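Local coordinates for hypothetical protein, haloacid dehalogenase-like hydrolase (Bacillus subtilis, PDB 1NRW) that dephosphorylates phosphorylated five- and six-carbon sugars and nucleoside monophosphates in vitro, and flavin mononucleotide to a lesser extent, as a magnesium-dependent phosphatase of the HAD-like superfamily, at residues G13-S18 with N275-V280; E39-G45 with T62-N68; H82-D86 with L210-A215; K245-E249 with S266-A270. All blocks are in the same frame, centred on the assembly; numbering follows the deposited sequence.

In the fold
The four contacts belong to a Rossmann-like HAD core and its inserted cap. Contacts 2, 3 and 4 follow one another along the chain, all nested inside the loop closed by contact 1. Contact 2 lies in the core sheet, on strands 39-43 and 63-66. Contact 1 touches it through Leu15 and Val42; the centres of the two contacts are about 16 Å apart. Contact 4 joins two core helices and reaches contact 2 through Met247 and Ser43. Contact 3 joins the two core-cap crossings, and meets contact 2 where Asn68 ND2 probably hydrogen-bonds Ser211 OG (3.0 Å). Contacts 1 and 3 lie about 28 Å apart between centres. Thr14 of contact 1 lies near the bound calcium; Thr44 and Gly45 of contact 2 bind the phosphate.

Contact 1. Residues G13-S18 with N275-V280; sequences GTLLNS and NDEHGV
Residues 13-18 follow the DxD motif of the HAD fold and include the helical turn known as the squiggle. Here they meet residues 275-278, just before helix 279-286, and the start of that helix. Gly13 has a positive phi (64°). Residues 13-15 make a wider, pi-type turn, and Leu16 leaves helical geometry. Thr14 CA lies 5.1 Å from Asn275 CA, and Asn17 CA lies 4.7 Å from Asp276 CA. Asn275 points toward the turn in the p rotamer. Its ND2 donates to Leu16 O at 3.0 Å, while its OD1 is taken by Asn133. Asn259 accepts from Asn275 N through OD1 and donates to Gly13 O through ND2. Asn26 ND2 donates to Leu15 O. Asp276 (m) grips Ser18 twice: Ser18 N donates to its OD1 at 2.7 Å and Ser18 OG to its OD2 at 2.8 Å. Asn17 OD1 accepts from Lys19 N and Gln21 N. Asn17 ND2 donates to water 2 (2.9 Å), which donates to Asp276 O (3.2 Å). The hydroxyl of Thr14 turns to the metal site, bonded to Asp240 and weakly to Asp10. Val280 supplies the apolar part: its CG2 lies 3.8 Å from Thr14 CG2 and from Leu15 CA, its CG1 4.3 Å from Leu15 CD1. Water 1 closes the gap: it donates to Thr14 O (2.7 Å) and Asn275 O (3.0 Å) and accepts from Val280 N (3.2 Å).

Contact 2. Residues E39-G45 with T62-N68; sequences EVVVSTG and TWVISAN. With PO4 (phosphate ion), chain B.
The phosphate pocket of this enzyme is built partly on a beta-alpha-beta unit, whose strands 39-43 and 63-66 pair in parallel. Their axes approach to 4.6 Å at -25°. Val41 pairs with Trp63, Val42 with Val64, and Ser43 with Ile65. Trp63 N donates to Val40 O (3.0 Å), Val42 N to Trp63 O (2.9 Å), Ile65 N to Val42 O (2.8 Å) and Thr44 N to Ile65 O (2.8 Å). Past the strands, Asn68 N donates to Thr44 O (3.1 Å). Trp63 NE1 donates to Glu39 OE1 (2.8 Å). Thr44 OG1 (chi1 t) and Gly45 N donate hydrogen bonds to phosphate O4 (2.7 Å) and O2 (2.9 Å), respectively. This ion, probably from the crystallisation liquor, marks the phosphate site; Lys217, Asn243 and Asp12 also hold it. Val41 CG1 meets Ile65 CD1 at 3.6 Å. The face carrying Val41, Trp63 and Ile65 packs on helix 217-227, that of Val42 and Val64 on helix 48-55. Strand 6-10 pairs with the far edge of 39-43.

Contact 3. Residues H82-D86 with L210-A215; sequences HETID and LSSRKA
Segment 82-86 runs extended from strand 79-82 to Asp86, the N-cap residue of helix 87-99. Segment 210-215 ends strand 207-212 in a type I turn, Ser212 to Ala215, closed by Ala215 N to Ser212 O (2.8 Å). CA atoms lie 4.8 Å apart at Ile85 and Ser212, 6.1 Å at Glu83 and Ala215. Three waters bridge the segments. Water 3 donates to Glu83 O (2.7 Å) and accepts from Ser212 N (2.8 Å). Water 4 joins Glu83 OE2 (3.0 Å), Ser212 OG (2.5 Å) and Lys214 N (2.9 Å). Water 5 joins Asp86 N (2.8 Å) to Ser212 OG (3.1 Å). Segments 82-86 and 210-215 are the two connections between core and inserted cap, as in capped HAD phosphatases. Thr84 O lies 3.4 Å from Ser212 CB. Glu83 (chi1 t) points toward the turn, its CD 3.8 Å from Lys214 CB; His81 holds its OE1. Ile85 (m, t) lays CD1 3.6 Å from Leu210 O. Ser211 OG donates to Ala215 O (2.7 Å) and accepts from Asn68 ND2.

Contact 4. Residues K245-E249 with S266-A270; sequences KSMLE and SIADA
Ile267 reaches across to helix 245-250 and overlaps three of its residues. It adopts chi1 p and chi2 t, which directs CD1 at the helix. That CD1 lies 4.2 Å from Leu248 CB and 4.1 Å from Glu249 CG. Its other branch, CG2, lies 3.6 Å from Lys245 NZ. Leu248 points toward the partner segment, with chi1 at -93°, between the usual wells, and chi2 p. Its CD2 meets Ala268 CB at 4.2 Å. Lys245 is extended through chi3 and turns only at chi4 (p). Its NZ then reaches Glu249 OE2 one turn on, in a 3.2 Å salt bridge whose hydrogen bond is weak. The backbone repeats this spacing, since Glu249 N donates to Lys245 O at 3.0 Å. The aliphatic parts of both charged residues thus border Ile267.

Segment 245-249 is fully helical. In 266-270, helix 262-267 ends and Ala268 turns extended (-72°, 151°). The backbones stay well apart, with Leu248 CA 6.9 Å from Ala268 CA. The buried area is modest, 200 Å². Ile264 adds to the packing on Lys245 and Leu248. Met247, a selenomethionine, faces the core, touching Ala8 and Leu221. Ala270 begins strand 270-271, at one edge of the core sheet, with backbone hydrogen bonds to Gly254 and Ala256. Neighbouring crossover helices packed beside parallel strands 235-239, 253-256 and 270-271 belong to the Rossmann-like core of the HAD fold.

Contact 1. Residues G13-S18 with N275-V280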
loop_
_atom_site.group_PDB
_atom_site.type_symbol
_atom_site.label_atom_id
_atom_site.label_comp_id
_atom_site.label_asym_id
_atom_site.label_seq_id
_atom_site.Cartn_x
_atom_site.Cartn_y
_atom_site.Cartn_z
ATOM N N GLY A 13 4.998 -6.767 -3.373
ATOM C CA GLY A 13 5.796 -6.719 -4.590
ATOM C C GLY A 13 7.152 -6.049 -4.486
ATOM O O GLY A 13 7.871 -5.933 -5.482
ATOM N N THR A 14 7.512 -5.622 -3.282
ATOM C CA THR A 14 8.776 -4.929 -3.067
ATOM C C THR A 14 9.507 -5.568 -1.889
ATOM O O THR A 14 10.398 -6.401 -2.097
ATOM C CB THR A 14 8.490 -3.423 -2.839
ATOM O OG1 THR A 14 7.887 -2.890 -4.027
ATOM C CG2 THR A 14 9.767 -2.637 -2.540
ATOM N N LEU A 15 9.142 -5.203 -0.660
ATOM C CA LEU A 15 9.783 -5.811 0.505
ATOM C C LEU A 15 9.378 -7.282 0.580
ATOM O O LEU A 15 10.186 -8.150 0.927
ATOM C CB LEU A 15 9.360 -5.108 1.801
ATOM C CG LEU A 15 9.991 -5.669 3.083
ATOM C CD1 LEU A 15 11.501 -5.425 3.056
ATOM C CD2 LEU A 15 9.364 -5.004 4.307
ATOM N N LEU A 16 8.119 -7.563 0.263
ATOM C CA LEU A 16 7.632 -8.938 0.304
ATOM C C LEU A 16 7.911 -9.676 -0.996
ATOM O O LEU A 16 7.802 -9.097 -2.080
ATOM C CB LEU A 16 6.124 -8.955 0.560
ATOM C CG LEU A 16 5.669 -8.288 1.865
ATOM C CD1 LEU A 16 4.154 -8.306 1.939
ATOM C CD2 LEU A 16 6.267 -9.008 3.067
ATOM N N ASN A 17 8.276 -10.952 -0.891
ATOM C CA ASN A 17 8.500 -11.742 -2.090
ATOM C C ASN A 17 7.146 -12.285 -2.547
ATOM O O ASN A 17 6.105 -11.917 -1.986
ATOM C CB ASN A 17 9.507 -12.879 -1.842
ATOM C CG ASN A 17 9.035 -13.901 -0.821
ATOM O OD1 ASN A 17 7.863 -13.953 -0.442
ATOM N ND2 ASN A 17 9.964 -14.753 -0.389
ATOM N N SER A 18 7.152 -13.158 -3.549
ATOM C CA SER A 18 5.912 -13.702 -4.094
ATOM C C SER A 18 5.153 -14.641 -3.153
ATOM O O SER A 18 4.037 -15.070 -3.458
ATOM C CB SER A 18 6.185 -14.385 -5.440
ATOM O OG SER A 18 7.121 -15.440 -5.308
ATOM N N ASN A 275 11.599 -8.610 -6.502
ATOM C CA ASN A 275 11.355 -8.793 -5.079
ATOM C C ASN A 275 11.848 -10.159 -4.625
ATOM O O ASN A 275 12.431 -10.282 -3.547
ATOM C CB ASN A 275 9.864 -8.602 -4.742
ATOM C CG ASN A 275 8.937 -9.514 -5.539
ATOM O OD1 ASN A 275 9.256 -9.948 -6.646
ATOM N ND2 ASN A 275 7.760 -9.783 -4.978
ATOM N N ASP A 276 11.629 -11.181 -5.449
ATOM C CA ASP A 276 12.058 -12.537 -5.108
ATOM C C ASP A 276 13.575 -12.695 -5.021
ATOM O O ASP A 276 14.077 -13.557 -4.294
ATOM C CB ASP A 276 11.483 -13.538 -6.111
ATOM C CG ASP A 276 9.998 -13.772 -5.908
ATOM O OD1 ASP A 276 9.445 -13.258 -4.913
ATOM O OD2 ASP A 276 9.381 -14.475 -6.735
ATOM N N GLU A 277 14.303 -11.871 -5.769
ATOM C CA GLU A 277 15.761 -11.921 -5.756
ATOM C C GLU A 277 16.334 -10.944 -4.732
ATOM O O GLU A 277 17.500 -10.563 -4.808
ATOM C CB GLU A 277 16.316 -11.604 -7.151
ATOM C CG GLU A 277 16.016 -12.675 -8.185
ATOM C CD GLU A 277 16.733 -13.983 -7.897
ATOM O OE1 GLU A 277 16.336 -15.021 -8.466
ATOM O OE2 GLU A 277 17.698 -13.976 -7.108
ATOM N N HIS A 278 15.501 -10.544 -3.775
ATOM C CA HIS A 278 15.909 -9.621 -2.719
ATOM C C HIS A 278 16.326 -8.244 -3.222
ATOM O O HIS A 278 17.342 -7.693 -2.784
ATOM C CB HIS A 278 17.039 -10.252 -1.897
ATOM C CG HIS A 278 16.804 -11.696 -1.585
ATOM N ND1 HIS A 278 17.638 -12.702 -2.028
ATOM C CD2 HIS A 278 15.787 -12.311 -0.939
ATOM C CE1 HIS A 278 17.141 -13.873 -1.673
ATOM N NE2 HIS A 278 16.018 -13.665 -1.010
ATOM N N GLY A 279 15.519 -7.687 -4.120
ATOM C CA GLY A 279 15.804 -6.372 -4.673
ATOM C C GLY A 279 15.993 -5.288 -3.625
ATOM O O GLY A 279 16.834 -4.402 -3.780
ATOM N N VAL A 280 15.214 -5.337 -2.551
ATOM C CA VAL A 280 15.358 -4.325 -1.512
ATOM C C VAL A 280 16.754 -4.405 -0.890
ATOM O O VAL A 280 17.411 -3.378 -0.695
ATOM C CB VAL A 280 14.263 -4.475 -0.428
ATOM C CG1 VAL A 280 14.538 -3.530 0.723
ATOM C CG2 VAL A 280 12.893 -4.157 -1.043
HETATM O O HOH W 1 12.864 -7.570 -2.323
HETATM O O HOH W 2 12.548 -14.766 -1.772
#

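Contact 2. Residues E39-G45 with T62-N68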
loop_
_atom_site.group_PDB
_atom_site.type_symbol
_atom_site.label_atom_id
_atom_site.label_comp_id
_atom_site.label_asym_id
_atom_site.label_seq_id
_atom_site.Cartn_x
_atom_site.Cartn_y
_atom_site.Cartn_z
ATOM N N GLU A 39 16.679 6.220 8.691
ATOM C CA GLU A 39 15.283 6.064 9.074
ATOM C C GLU A 39 14.617 5.216 7.994
ATOM O O GLU A 39 14.612 5.587 6.820
ATOM C CB GLU A 39 14.587 7.424 9.156
ATOM C CG GLU A 39 15.137 8.367 10.222
ATOM C CD GLU A 39 14.841 7.908 11.640
ATOM O OE1 GLU A 39 14.024 6.981 11.823
ATOM O OE2 GLU A 39 15.421 8.489 12.581
ATOM N N VAL A 40 14.067 4.074 8.389
ATOM C CA VAL A 40 13.406 3.199 7.431
ATOM C C VAL A 40 11.896 3.297 7.562
ATOM O O VAL A 40 11.349 3.203 8.665
ATOM C CB VAL A 40 13.834 1.727 7.618
ATOM C CG1 VAL A 40 13.026 0.829 6.678
ATOM C CG2 VAL A 40 15.329 1.583 7.331
ATOM N N VAL A 41 11.232 3.489 6.427
ATOM C CA VAL A 41 9.782 3.602 6.390
ATOM C C VAL A 41 9.199 2.603 5.399
ATOM O O VAL A 41 9.687 2.479 4.277
ATOM C CB VAL A 41 9.353 5.022 5.956
ATOM C CG1 VAL A 41 7.845 5.174 6.086
ATOM C CG2 VAL A 41 10.087 6.060 6.793
ATOM N N VAL A 42 8.173 1.877 5.827
ATOM C CA VAL A 42 7.492 0.915 4.966
ATOM C C VAL A 42 6.163 1.576 4.607
ATOM O O VAL A 42 5.417 2.015 5.490
ATOM C CB VAL A 42 7.278 -0.427 5.695
ATOM C CG1 VAL A 42 6.350 -1.329 4.894
ATOM C CG2 VAL A 42 8.623 -1.114 5.884
ATOM N N SER A 43 5.878 1.649 3.310
ATOM C CA SER A 43 4.679 2.325 2.817
ATOM C C SER A 43 3.744 1.412 2.031
ATOM O O SER A 43 4.147 0.792 1.046
ATOM C CB SER A 43 5.103 3.508 1.947
ATOM O OG SER A 43 3.983 4.280 1.548
ATOM N N THR A 44 2.481 1.373 2.440
ATOM C CA THR A 44 1.510 0.483 1.813
ATOM C C THR A 44 0.093 1.047 1.723
ATOM O O THR A 44 -0.258 2.001 2.412
ATOM C CB THR A 44 1.437 -0.845 2.615
ATOM O OG1 THR A 44 0.533 -1.760 1.982
ATOM C CG2 THR A 44 0.947 -0.578 4.044
ATOM N N GLY A 45 -0.716 0.437 0.859
ATOM C CA GLY A 45 -2.101 0.837 0.726
ATOM C C GLY A 45 -2.922 0.057 1.744
ATOM O O GLY A 45 -4.096 0.338 1.959
ATOM N N THR A 62 9.621 -0.460 12.058
ATOM C CA THR A 62 9.980 0.639 11.167
ATOM C C THR A 62 8.859 1.663 11.200
ATOM O O THR A 62 7.804 1.418 11.782
ATOM C CB THR A 62 10.074 0.172 9.696
ATOM O OG1 THR A 62 8.758 -0.181 9.232
ATOM C CG2 THR A 62 10.991 -1.037 9.558
ATOM N N TRP A 63 9.090 2.816 10.581
ATOM C CA TRP A 63 8.022 3.797 10.474
ATOM C C TRP A 63 7.084 3.108 9.495
ATOM O O TRP A 63 7.534 2.322 8.649
ATOM C CB TRP A 63 8.507 5.102 9.839
ATOM C CG TRP A 63 9.392 5.914 10.715
ATOM C CD1 TRP A 63 10.733 5.760 10.894
ATOM C CD2 TRP A 63 8.993 7.001 11.559
ATOM N NE1 TRP A 63 11.200 6.683 11.802
ATOM C CE2 TRP A 63 10.152 7.457 12.225
ATOM C CE3 TRP A 63 7.768 7.631 11.817
ATOM C CZ2 TRP A 63 10.125 8.519 13.140
ATOM C CZ3 TRP A 63 7.739 8.691 12.729
ATOM C CH2 TRP A 63 8.916 9.122 13.377
ATOM N N VAL A 64 5.791 3.386 9.601
ATOM C CA VAL A 64 4.828 2.776 8.699
ATOM C C VAL A 64 3.851 3.789 8.138
ATOM O O VAL A 64 3.159 4.489 8.889
ATOM C CB VAL A 64 3.988 1.688 9.400
ATOM C CG1 VAL A 64 2.974 1.090 8.409
ATOM C CG2 VAL A 64 4.893 0.600 9.951
ATOM N N ILE A 65 3.814 3.866 6.816
ATOM C CA ILE A 65 2.870 4.727 6.118
ATOM C C ILE A 65 1.846 3.722 5.596
ATOM O O ILE A 65 2.200 2.794 4.858
ATOM C CB ILE A 65 3.542 5.464 4.953
ATOM C CG1 ILE A 65 4.508 6.517 5.510
ATOM C CG2 ILE A 65 2.484 6.105 4.055
ATOM C CD1 ILE A 65 5.325 7.232 4.456
ATOM N N SER A 66 0.594 3.875 6.003
ATOM C CA SER A 66 -0.447 2.949 5.576
ATOM C C SER A 66 -1.637 3.656 4.946
ATOM O O SER A 66 -1.691 4.881 4.908
ATOM C CB SER A 66 -0.907 2.096 6.769
ATOM O OG SER A 66 -1.382 2.893 7.838
ATOM N N ALA A 67 -2.583 2.875 4.439
ATOM C CA ALA A 67 -3.772 3.430 3.811
ATOM C C ALA A 67 -3.430 4.438 2.713
ATOM O O ALA A 67 -4.054 5.497 2.596
ATOM C CB ALA A 67 -4.665 4.069 4.866
ATOM N N ASN A 68 -2.427 4.094 1.911
ATOM C CA ASN A 68 -2.005 4.921 0.789
ATOM C C ASN A 68 -1.506 6.308 1.188
ATOM O O ASN A 68 -1.673 7.270 0.440
ATOM C CB ASN A 68 -3.158 5.057 -0.217
ATOM C CG ASN A 68 -2.708 5.626 -1.548
ATOM O OD1 ASN A 68 -1.704 5.185 -2.109
ATOM N ND2 ASN A 68 -3.454 6.595 -2.070
HETATM P P PO4 B . 1.081 -2.118 -1.569
HETATM O O1 PO4 B . 2.227 -2.196 -2.495
HETATM O O2 PO4 B . 0.761 -0.693 -1.302
HETATM O O3 PO4 B . -0.091 -2.787 -2.186
HETATM O O4 PO4 B . 1.437 -2.795 -0.300
#

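Contact 3. Residues H82-D86 with L210-A215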
loop_
_atom_site.group_PDB
_atom_site.type_symbol
_atom_site.label_atom_id
_atom_site.label_comp_id
_atom_site.label_asym_id
_atom_site.label_seq_id
_atom_site.Cartn_x
_atom_site.Cartn_y
_atom_site.Cartn_z
ATOM N N HIS A 82 -3.226 11.218 10.572
ATOM C CA HIS A 82 -4.340 10.534 9.928
ATOM C C HIS A 82 -5.056 11.576 9.071
ATOM O O HIS A 82 -5.446 12.645 9.540
ATOM C CB HIS A 82 -5.253 9.774 10.928
ATOM C CG HIS A 82 -6.045 10.631 11.870
ATOM N ND1 HIS A 82 -6.477 10.160 13.091
ATOM C CD2 HIS A 82 -6.543 11.884 11.755
ATOM C CE1 HIS A 82 -7.205 11.086 13.688
ATOM N NE2 HIS A 82 -7.261 12.142 12.897
ATOM N N GLU A 83 -5.152 11.266 7.783
ATOM C CA GLU A 83 -5.728 12.152 6.776
ATOM C C GLU A 83 -6.975 11.446 6.284
ATOM O O GLU A 83 -6.891 10.456 5.558
ATOM C CB GLU A 83 -4.746 12.357 5.624
ATOM C CG GLU A 83 -5.158 13.429 4.624
ATOM C CD GLU A 83 -5.071 14.837 5.199
ATOM O OE1 GLU A 83 -4.086 15.140 5.906
ATOM O OE2 GLU A 83 -5.979 15.648 4.925
ATOM N N THR A 84 -8.131 11.959 6.680
ATOM C CA THR A 84 -9.397 11.341 6.321
ATOM C C THR A 84 -10.098 11.861 5.081
ATOM O O THR A 84 -9.862 12.981 4.624
ATOM C CB THR A 84 -10.396 11.447 7.485
ATOM O OG1 THR A 84 -10.659 12.831 7.758
ATOM C CG2 THR A 84 -9.834 10.785 8.733
ATOM N N ILE A 85 -10.968 11.014 4.543
ATOM C CA ILE A 85 -11.780 11.348 3.380
ATOM C C ILE A 85 -13.043 11.969 3.972
ATOM O O ILE A 85 -13.624 11.410 4.907
ATOM C CB ILE A 85 -12.202 10.077 2.597
ATOM C CG1 ILE A 85 -10.971 9.361 2.042
ATOM C CG2 ILE A 85 -13.167 10.449 1.468
ATOM C CD1 ILE A 85 -11.278 7.969 1.500
ATOM N N ASP A 86 -13.455 13.120 3.450
ATOM C CA ASP A 86 -14.663 13.781 3.935
ATOM C C ASP A 86 -15.789 12.752 3.942
ATOM O O ASP A 86 -15.991 12.045 2.956
ATOM C CB ASP A 86 -15.024 14.951 3.016
ATOM C CG ASP A 86 -16.328 15.622 3.407
ATOM O OD1 ASP A 86 -17.400 15.013 3.204
ATOM O OD2 ASP A 86 -16.279 16.759 3.922
ATOM N N LEU A 210 -8.901 4.914 -3.562
ATOM C CA LEU A 210 -9.243 6.315 -3.390
ATOM C C LEU A 210 -8.996 6.767 -1.958
ATOM O O LEU A 210 -9.503 6.168 -1.010
ATOM C CB LEU A 210 -10.718 6.535 -3.742
ATOM C CG LEU A 210 -11.099 6.346 -5.213
ATOM C CD1 LEU A 210 -12.612 6.210 -5.338
ATOM C CD2 LEU A 210 -10.591 7.523 -6.030
ATOM N N SER A 211 -8.204 7.822 -1.806
ATOM C CA SER A 211 -7.926 8.388 -0.492
ATOM C C SER A 211 -8.090 9.896 -0.656
ATOM O O SER A 211 -8.368 10.368 -1.762
ATOM C CB SER A 211 -6.504 8.034 -0.040
ATOM O OG SER A 211 -5.551 8.393 -1.021
ATOM N N SER A 212 -7.937 10.652 0.425
ATOM C CA SER A 212 -8.092 12.097 0.324
ATOM C C SER A 212 -6.972 12.707 -0.519
ATOM O O SER A 212 -5.917 12.098 -0.702
ATOM C CB SER A 212 -8.109 12.730 1.712
ATOM O OG SER A 212 -8.569 14.071 1.637
ATOM N N ARG A 213 -7.210 13.912 -1.031
ATOM C CA ARG A 213 -6.229 14.598 -1.864
ATOM C C ARG A 213 -4.835 14.661 -1.248
ATOM O O ARG A 213 -3.838 14.502 -1.950
ATOM C CB ARG A 213 -6.705 16.023 -2.174
ATOM C CG ARG A 213 -5.761 16.805 -3.080
ATOM C CD ARG A 213 -5.550 16.083 -4.407
ATOM N NE ARG A 213 -4.609 16.781 -5.279
ATOM C CZ ARG A 213 -4.825 17.980 -5.813
ATOM N NH1 ARG A 213 -5.959 18.627 -5.569
ATOM N NH2 ARG A 213 -3.904 18.536 -6.589
ATOM N N LYS A 214 -4.764 14.901 0.058
ATOM C CA LYS A 214 -3.479 15.000 0.738
ATOM C C LYS A 214 -2.937 13.666 1.226
ATOM O O LYS A 214 -1.928 13.624 1.925
ATOM C CB LYS A 214 -3.565 15.972 1.914
ATOM C CG LYS A 214 -3.795 17.421 1.506
ATOM C CD LYS A 214 -3.680 18.340 2.717
ATOM C CE LYS A 214 -3.962 19.789 2.350
ATOM N NZ LYS A 214 -5.358 19.963 1.857
ATOM N N ALA A 215 -3.610 12.579 0.861
ATOM C CA ALA A 215 -3.160 11.251 1.261
ATOM C C ALA A 215 -2.616 10.468 0.064
ATOM O O ALA A 215 -3.378 9.942 -0.743
ATOM C CB ALA A 215 -4.310 10.474 1.910
HETATM O O HOH W 3 -7.585 9.636 3.060
HETATM O O HOH W 4 -6.719 15.712 2.059
HETATM O O HOH W 5 -11.633 14.347 1.780
#

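Contact 4. Residues K245-E249 with S266-A270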
loop_
_atom_site.group_PDB
_atom_site.type_symbol
_atom_site.label_atom_id
_atom_site.label_comp_id
_atom_site.label_asym_id
_atom_site.label_seq_id
_atom_site.Cartn_x
_atom_site.Cartn_y
_atom_site.Cartn_z
ATOM N N LYS A 245 4.247 5.541 -7.562
ATOM C CA LYS A 245 4.736 6.611 -8.426
ATOM C C LYS A 245 5.034 7.914 -7.690
ATOM O O LYS A 245 6.138 8.459 -7.803
ATOM C CB LYS A 245 3.738 6.869 -9.556
ATOM C CG LYS A 245 4.176 7.932 -10.552
ATOM C CD LYS A 245 3.137 8.093 -11.654
ATOM C CE LYS A 245 3.454 9.276 -12.550
ATOM N NZ LYS A 245 4.769 9.124 -13.225
ATOM N N SER A 246 4.066 8.402 -6.924
ATOM C CA SER A 246 4.251 9.655 -6.202
ATOM C C SER A 246 5.406 9.651 -5.209
ATOM O O SER A 246 6.037 10.691 -5.004
ATOM C CB SER A 246 2.954 10.069 -5.488
ATOM O OG SER A 246 2.591 9.164 -4.460
HETATM N N MSE A 247 5.714 8.513 -4.589
HETATM C CA MSE A 247 6.818 8.549 -3.642
HETATM C C MSE A 247 8.173 8.469 -4.341
HETATM O O MSE A 247 9.149 9.025 -3.845
HETATM C CB MSE A 247 6.670 7.494 -2.533
HETATM C CG MSE A 247 7.061 6.086 -2.853
HETATM SE SE MSE A 247 7.021 5.074 -1.178
HETATM C CE MSE A 247 6.929 3.310 -1.961
ATOM N N LEU A 248 8.242 7.806 -5.496
ATOM C CA LEU A 248 9.504 7.775 -6.234
ATOM C C LEU A 248 9.761 9.200 -6.719
ATOM O O LEU A 248 10.895 9.683 -6.694
ATOM C CB LEU A 248 9.436 6.839 -7.443
ATOM C CG LEU A 248 9.912 5.399 -7.225
ATOM C CD1 LEU A 248 8.925 4.664 -6.318
ATOM C CD2 LEU A 248 10.039 4.690 -8.573
ATOM N N GLU A 249 8.700 9.874 -7.152
ATOM C CA GLU A 249 8.819 11.249 -7.634
ATOM C C GLU A 249 9.233 12.189 -6.506
ATOM O O GLU A 249 10.044 13.096 -6.706
ATOM C CB GLU A 249 7.489 11.719 -8.234
ATOM C CG GLU A 249 7.002 10.884 -9.407
ATOM C CD GLU A 249 5.659 11.353 -9.947
ATOM O OE1 GLU A 249 4.728 11.563 -9.141
ATOM O OE2 GLU A 249 5.533 11.503 -11.181
ATOM N N SER A 266 10.181 3.381 -15.838
ATOM C CA SER A 266 10.429 4.558 -16.666
ATOM C C SER A 266 10.825 5.816 -15.894
ATOM O O SER A 266 11.744 6.531 -16.297
ATOM C CB SER A 266 9.197 4.853 -17.524
ATOM O OG SER A 266 9.380 6.028 -18.293
ATOM N N ILE A 267 10.147 6.088 -14.783
ATOM C CA ILE A 267 10.447 7.288 -14.004
ATOM C C ILE A 267 11.551 7.109 -12.971
ATOM O O ILE A 267 12.006 8.086 -12.375
ATOM C CB ILE A 267 9.195 7.802 -13.263
ATOM C CG1 ILE A 267 8.788 6.800 -12.181
ATOM C CG2 ILE A 267 8.058 8.020 -14.254
ATOM C CD1 ILE A 267 7.718 7.307 -11.245
ATOM N N ALA A 268 11.985 5.871 -12.757
ATOM C CA ALA A 268 13.021 5.590 -11.765
ATOM C C ALA A 268 14.418 6.061 -12.157
ATOM O O ALA A 268 14.756 6.129 -13.338
ATOM C CB ALA A 268 13.052 4.097 -11.459
ATOM N N ASP A 269 15.215 6.381 -11.142
ATOM C CA ASP A 269 16.595 6.831 -11.319
ATOM C C ASP A 269 17.521 5.617 -11.253
ATOM O O ASP A 269 18.670 5.665 -11.698
ATOM C CB ASP A 269 16.974 7.802 -10.202
ATOM C CG ASP A 269 16.029 8.980 -10.111
ATOM O OD1 ASP A 269 16.014 9.798 -11.053
ATOM O OD2 ASP A 269 15.299 9.087 -9.101
ATOM N N ALA A 270 17.009 4.534 -10.678
ATOM C CA ALA A 270 17.765 3.299 -10.528
ATOM C C ALA A 270 16.794 2.126 -10.554
ATOM O O ALA A 270 15.610 2.284 -10.246
ATOM C CB ALA A 270 18.542 3.314 -9.206
#